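Local coordinates for protein C-X-C motif chemokine 13 (Homo sapiens, PDB 7JNY) that attracts B lymphocytes as a secreted chemokine by binding the receptor CXCR5, at residues D28-L33 with I44-K49. Numbering follows the deposited sequence.
Sequences DRIQIL and IIVWKK
Two backbone amides converge on the carbonyl oxygen of Trp47: Asp28 N lies 2.8 Å from Trp47 O, nearly in line with the carbonyl bond, while Arg29 N makes a weak bond to the same oxygen. Two residues thus stand opposite one, a classic beta bulge, closed by the bond from Trp47 N to Arg29 O; beyond it regular antiparallel pairing resumes, Gln31 and Ile45 forming a hydrogen-bonded pair. On the face that carries Arg29, Gln31, Ile45 and Trp47, the Trp47 indole serves two partners. Arg29 bends at chi3 (-97°), which sets NE beside the indole, and its CZ lies 4.0 Å from the centroid of the Trp47 six-membered ring, a cation-pi contact in which NH2 sits over the benzene part while the guanidinium plane remains tilted 43° to the ring. Trp47 NE1 donates to Gln31 OE1 at 3.0 Å, approaching from above the amide plane. The hairpin belongs to the chemokine sheet, whose other face carries Ile30, Ile32, Ile44 and Val46; there Ile30 CG2 meets Ile44 CG2 at 3.8 Å, and helix 61-72 packs against Ile30, Ile32 and Ile44. Glu4, on strand 2-5, forms a salt bridge with Arg29 NH1 and accepts a hydrogen bond from Gln31 NE2. An alanine in place of Trp47 would probably leave the Arg29 guanidinium without its aromatic platform and Gln31 OE1 without the indole donor. Towards the end of strand 29-33, Leu33 CD1 reaches Ile45 CD1 at 4.0 Å.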
ATOM      1  N   ASP A  28       8.178   5.240  -3.395  1.00 24.74           N
ATOM      2  CA  ASP A  28       8.724   6.029  -2.297  1.00 30.80           C
ATOM      3  C   ASP A  28       7.985   5.745  -0.999  1.00 32.54           C
ATOM      4  O   ASP A  28       8.595   5.665   0.062  1.00 27.35           O
ATOM      5  CB  ASP A  28       8.598   7.524  -2.563  1.00 35.39           C
ATOM      6  CG  ASP A  28       9.707   8.057  -3.435  1.00 42.87           C
ATOM      7  OD1 ASP A  28      10.790   7.454  -3.470  1.00 39.59           O
ATOM      8  OD2 ASP A  28       9.497   9.102  -4.060  1.00 44.06           O
ATOM      9  N   ARG A  29       6.659   5.650  -1.053  1.00 24.35           N
ATOM     10  CA  ARG A  29       5.872   5.373   0.135  1.00 21.69           C
ATOM     11  C   ARG A  29       4.707   4.481  -0.244  1.00 29.58           C
ATOM     12  O   ARG A  29       4.149   4.615  -1.344  1.00 22.82           O
ATOM     13  CB  ARG A  29       5.227   6.603   0.757  1.00 32.85           C
ATOM     14  CG  ARG A  29       6.064   7.718   1.270  1.00 51.39           C
ATOM     15  CD  ARG A  29       5.116   8.532   2.162  1.00 57.77           C
ATOM     16  NE  ARG A  29       4.558   9.664   1.426  1.00 57.84           N
ATOM     17  CZ  ARG A  29       3.667  10.520   1.908  1.00 66.35           C
ATOM     18  NH1 ARG A  29       3.169  10.393   3.129  1.00 67.95           N
ATOM     19  NH2 ARG A  29       3.268  11.533   1.149  1.00 72.54           N
ATOM     20  N   ILE A  30       4.260   3.677   0.717  1.00 23.16           N
ATOM     21  CA  ILE A  30       2.993   2.956   0.595  1.00 19.35           C
ATOM     22  C   ILE A  30       2.139   3.282   1.812  1.00 25.51           C
ATOM     23  O   ILE A  30       2.604   3.155   2.947  1.00 19.55           O
ATOM     24  CB  ILE A  30       3.202   1.443   0.500  1.00 23.25           C
ATOM     25  CG1 ILE A  30       3.936   1.070  -0.785  1.00 34.91           C
ATOM     26  CG2 ILE A  30       1.878   0.727   0.574  1.00 22.04           C
ATOM     27  CD1 ILE A  30       4.664  -0.243  -0.655  1.00 36.66           C
ATOM     28  N   GLN A  31       0.883   3.662   1.588  1.00 21.32           N
ATOM     29  CA  GLN A  31      -0.011   4.036   2.673  1.00 20.56           C
ATOM     30  C   GLN A  31      -1.133   3.021   2.728  1.00 21.60           C
ATOM     31  O   GLN A  31      -1.819   2.793   1.722  1.00 21.85           O
ATOM     32  CB  GLN A  31      -0.601   5.421   2.453  1.00 21.87           C
ATOM     33  CG  GLN A  31       0.435   6.515   2.412  1.00 27.80           C
ATOM     34  CD  GLN A  31      -0.202   7.851   2.192  1.00 36.48           C
ATOM     35  OE1 GLN A  31      -1.104   7.981   1.367  1.00 36.31           O
ATOM     36  NE2 GLN A  31       0.280   8.867   2.892  1.00 42.89           N
ATOM     37  N   ILE A  32      -1.322   2.409   3.880  1.00 18.33           N
ATOM     38  CA  ILE A  32      -2.374   1.414   4.055  1.00 19.92           C
ATOM     39  C   ILE A  32      -3.405   2.004   4.994  1.00 24.94           C
ATOM     40  O   ILE A  32      -3.064   2.436   6.107  1.00 18.78           O
ATOM     41  CB  ILE A  32      -1.829   0.094   4.599  1.00 17.55           C
ATOM     42  CG1 ILE A  32      -0.822  -0.472   3.596  1.00 21.61           C
ATOM     43  CG2 ILE A  32      -2.926  -0.918   4.784  1.00 21.99           C
ATOM     44  CD1 ILE A  32      -0.339  -1.800   3.983  1.00 27.64           C
ATOM     45  N   LEU A  33      -4.661   2.012   4.547  1.00 19.35           N
ATOM     46  CA  LEU A  33      -5.776   2.441   5.385  1.00 21.21           C
ATOM     47  C   LEU A  33      -6.712   1.266   5.577  1.00 20.17           C
ATOM     48  O   LEU A  33      -7.550   0.990   4.696  1.00 20.85           O
ATOM     49  CB  LEU A  33      -6.484   3.619   4.731  1.00 21.29           C
ATOM     50  CG  LEU A  33      -5.542   4.801   4.516  1.00 22.45           C
ATOM     51  CD1 LEU A  33      -5.188   4.860   3.061  1.00 30.42           C
ATOM     52  CD2 LEU A  33      -6.190   6.095   4.977  1.00 38.49           C
ATOM     53  N   ILE A  44      -5.038   1.097  -0.365  1.00 21.84           N
ATOM     54  CA  ILE A  44      -3.573   1.028  -0.415  1.00 20.93           C
ATOM     55  C   ILE A  44      -3.150   2.061  -1.441  1.00 23.09           C
ATOM     56  O   ILE A  44      -3.507   1.948  -2.620  1.00 29.60           O
ATOM     57  CB  ILE A  44      -3.036  -0.358  -0.789  1.00 22.99           C
ATOM     58  CG1 ILE A  44      -3.498  -1.432   0.212  1.00 24.07           C
ATOM     59  CG2 ILE A  44      -1.495  -0.294  -0.873  1.00 23.29           C
ATOM     60  CD1 ILE A  44      -2.846  -2.819   0.039  1.00 24.36           C
ATOM     61  N   ILE A  45      -2.424   3.084  -1.002  1.00 23.16           N
ATOM     62  CA  ILE A  45      -2.029   4.181  -1.877  1.00 23.48           C
ATOM     63  C   ILE A  45      -0.511   4.143  -2.051  1.00 22.53           C
ATOM     64  O   ILE A  45       0.234   4.170  -1.064  1.00 22.47           O
ATOM     65  CB  ILE A  45      -2.484   5.529  -1.321  1.00 23.76           C
ATOM     66  CG1 ILE A  45      -4.016   5.484  -1.108  1.00 35.33           C
ATOM     67  CG2 ILE A  45      -2.087   6.629  -2.263  1.00 25.53           C
ATOM     68  CD1 ILE A  45      -4.564   6.689  -0.413  1.00 29.46           C
ATOM     69  N   VAL A  46      -0.057   4.081  -3.287  1.00 30.06           N
ATOM     70  CA  VAL A  46       1.375   3.967  -3.602  1.00 25.38           C
ATOM     71  C   VAL A  46       1.880   5.293  -4.144  1.00 31.09           C
ATOM     72  O   VAL A  46       1.367   5.810  -5.153  1.00 28.82           O
ATOM     73  CB  VAL A  46       1.639   2.838  -4.607  1.00 26.23           C
ATOM     74  CG1 VAL A  46       3.133   2.811  -4.984  1.00 30.19           C
ATOM     75  CG2 VAL A  46       1.195   1.507  -4.032  1.00 23.15           C
ATOM     76  N   TRP A  47       2.900   5.842  -3.484  1.00 29.63           N
ATOM     77  CA  TRP A  47       3.524   7.092  -3.913  1.00 26.84           C
ATOM     78  C   TRP A  47       4.750   6.756  -4.727  1.00 31.23           C
ATOM     79  O   TRP A  47       5.740   6.259  -4.180  1.00 28.22           O
ATOM     80  CB  TRP A  47       3.902   7.961  -2.723  1.00 36.42           C
ATOM     81  CG  TRP A  47       2.720   8.402  -2.010  1.00 34.50           C
ATOM     82  CD1 TRP A  47       1.784   7.610  -1.416  1.00 34.13           C
ATOM     83  CD2 TRP A  47       2.278   9.740  -1.862  1.00 41.88           C
ATOM     84  NE1 TRP A  47       0.797   8.386  -0.864  1.00 34.19           N
ATOM     85  CE2 TRP A  47       1.075   9.701  -1.132  1.00 40.72           C
ATOM     86  CE3 TRP A  47       2.789  10.981  -2.265  1.00 46.23           C
ATOM     87  CZ2 TRP A  47       0.373  10.854  -0.792  1.00 49.58           C
ATOM     88  CZ3 TRP A  47       2.093  12.124  -1.926  1.00 49.06           C
ATOM     89  CH2 TRP A  47       0.896  12.053  -1.198  1.00 50.10           C
ATOM     90  N   LYS A  48       4.688   7.048  -6.019  1.00 35.53           N
ATOM     91  CA  LYS A  48       5.746   6.652  -6.933  1.00 30.29           C
ATOM     92  C   LYS A  48       6.805   7.736  -7.067  1.00 36.53           C
ATOM     93  O   LYS A  48       6.575   8.915  -6.787  1.00 37.67           O
ATOM     94  CB  LYS A  48       5.176   6.295  -8.309  1.00 39.10           C
ATOM     95  CG  LYS A  48       4.443   4.957  -8.281  1.00 42.76           C
ATOM     96  CD  LYS A  48       3.602   4.662  -9.520  1.00 42.52           C
ATOM     97  CE  LYS A  48       4.370   4.729 -10.835  1.00 55.56           C
ATOM     98  NZ  LYS A  48       3.442   4.477 -11.980  1.00 60.19           N
ATOM     99  N   LYS A  49       7.999   7.306  -7.502  1.00 39.72           N
ATOM    100  CA  LYS A  49       9.115   8.231  -7.518  1.00 44.95           C
ATOM    101  C   LYS A  49       8.874   9.369  -8.492  1.00 44.39           C
ATOM    102  O   LYS A  49       9.330  10.489  -8.247  1.00 49.26           O
ATOM    103  CB  LYS A  49      10.407   7.478  -7.840  1.00 40.52           C
ATOM    104  CG  LYS A  49      11.105   7.113  -6.536  1.00 42.85           C
ATOM    105  CD  LYS A  49      12.191   6.077  -6.669  1.00 48.09           C
ATOM    106  CE  LYS A  49      12.849   5.870  -5.310  1.00 48.06           C
ATOM    107  NZ  LYS A  49      13.168   4.443  -5.036  1.00 66.19           N
TER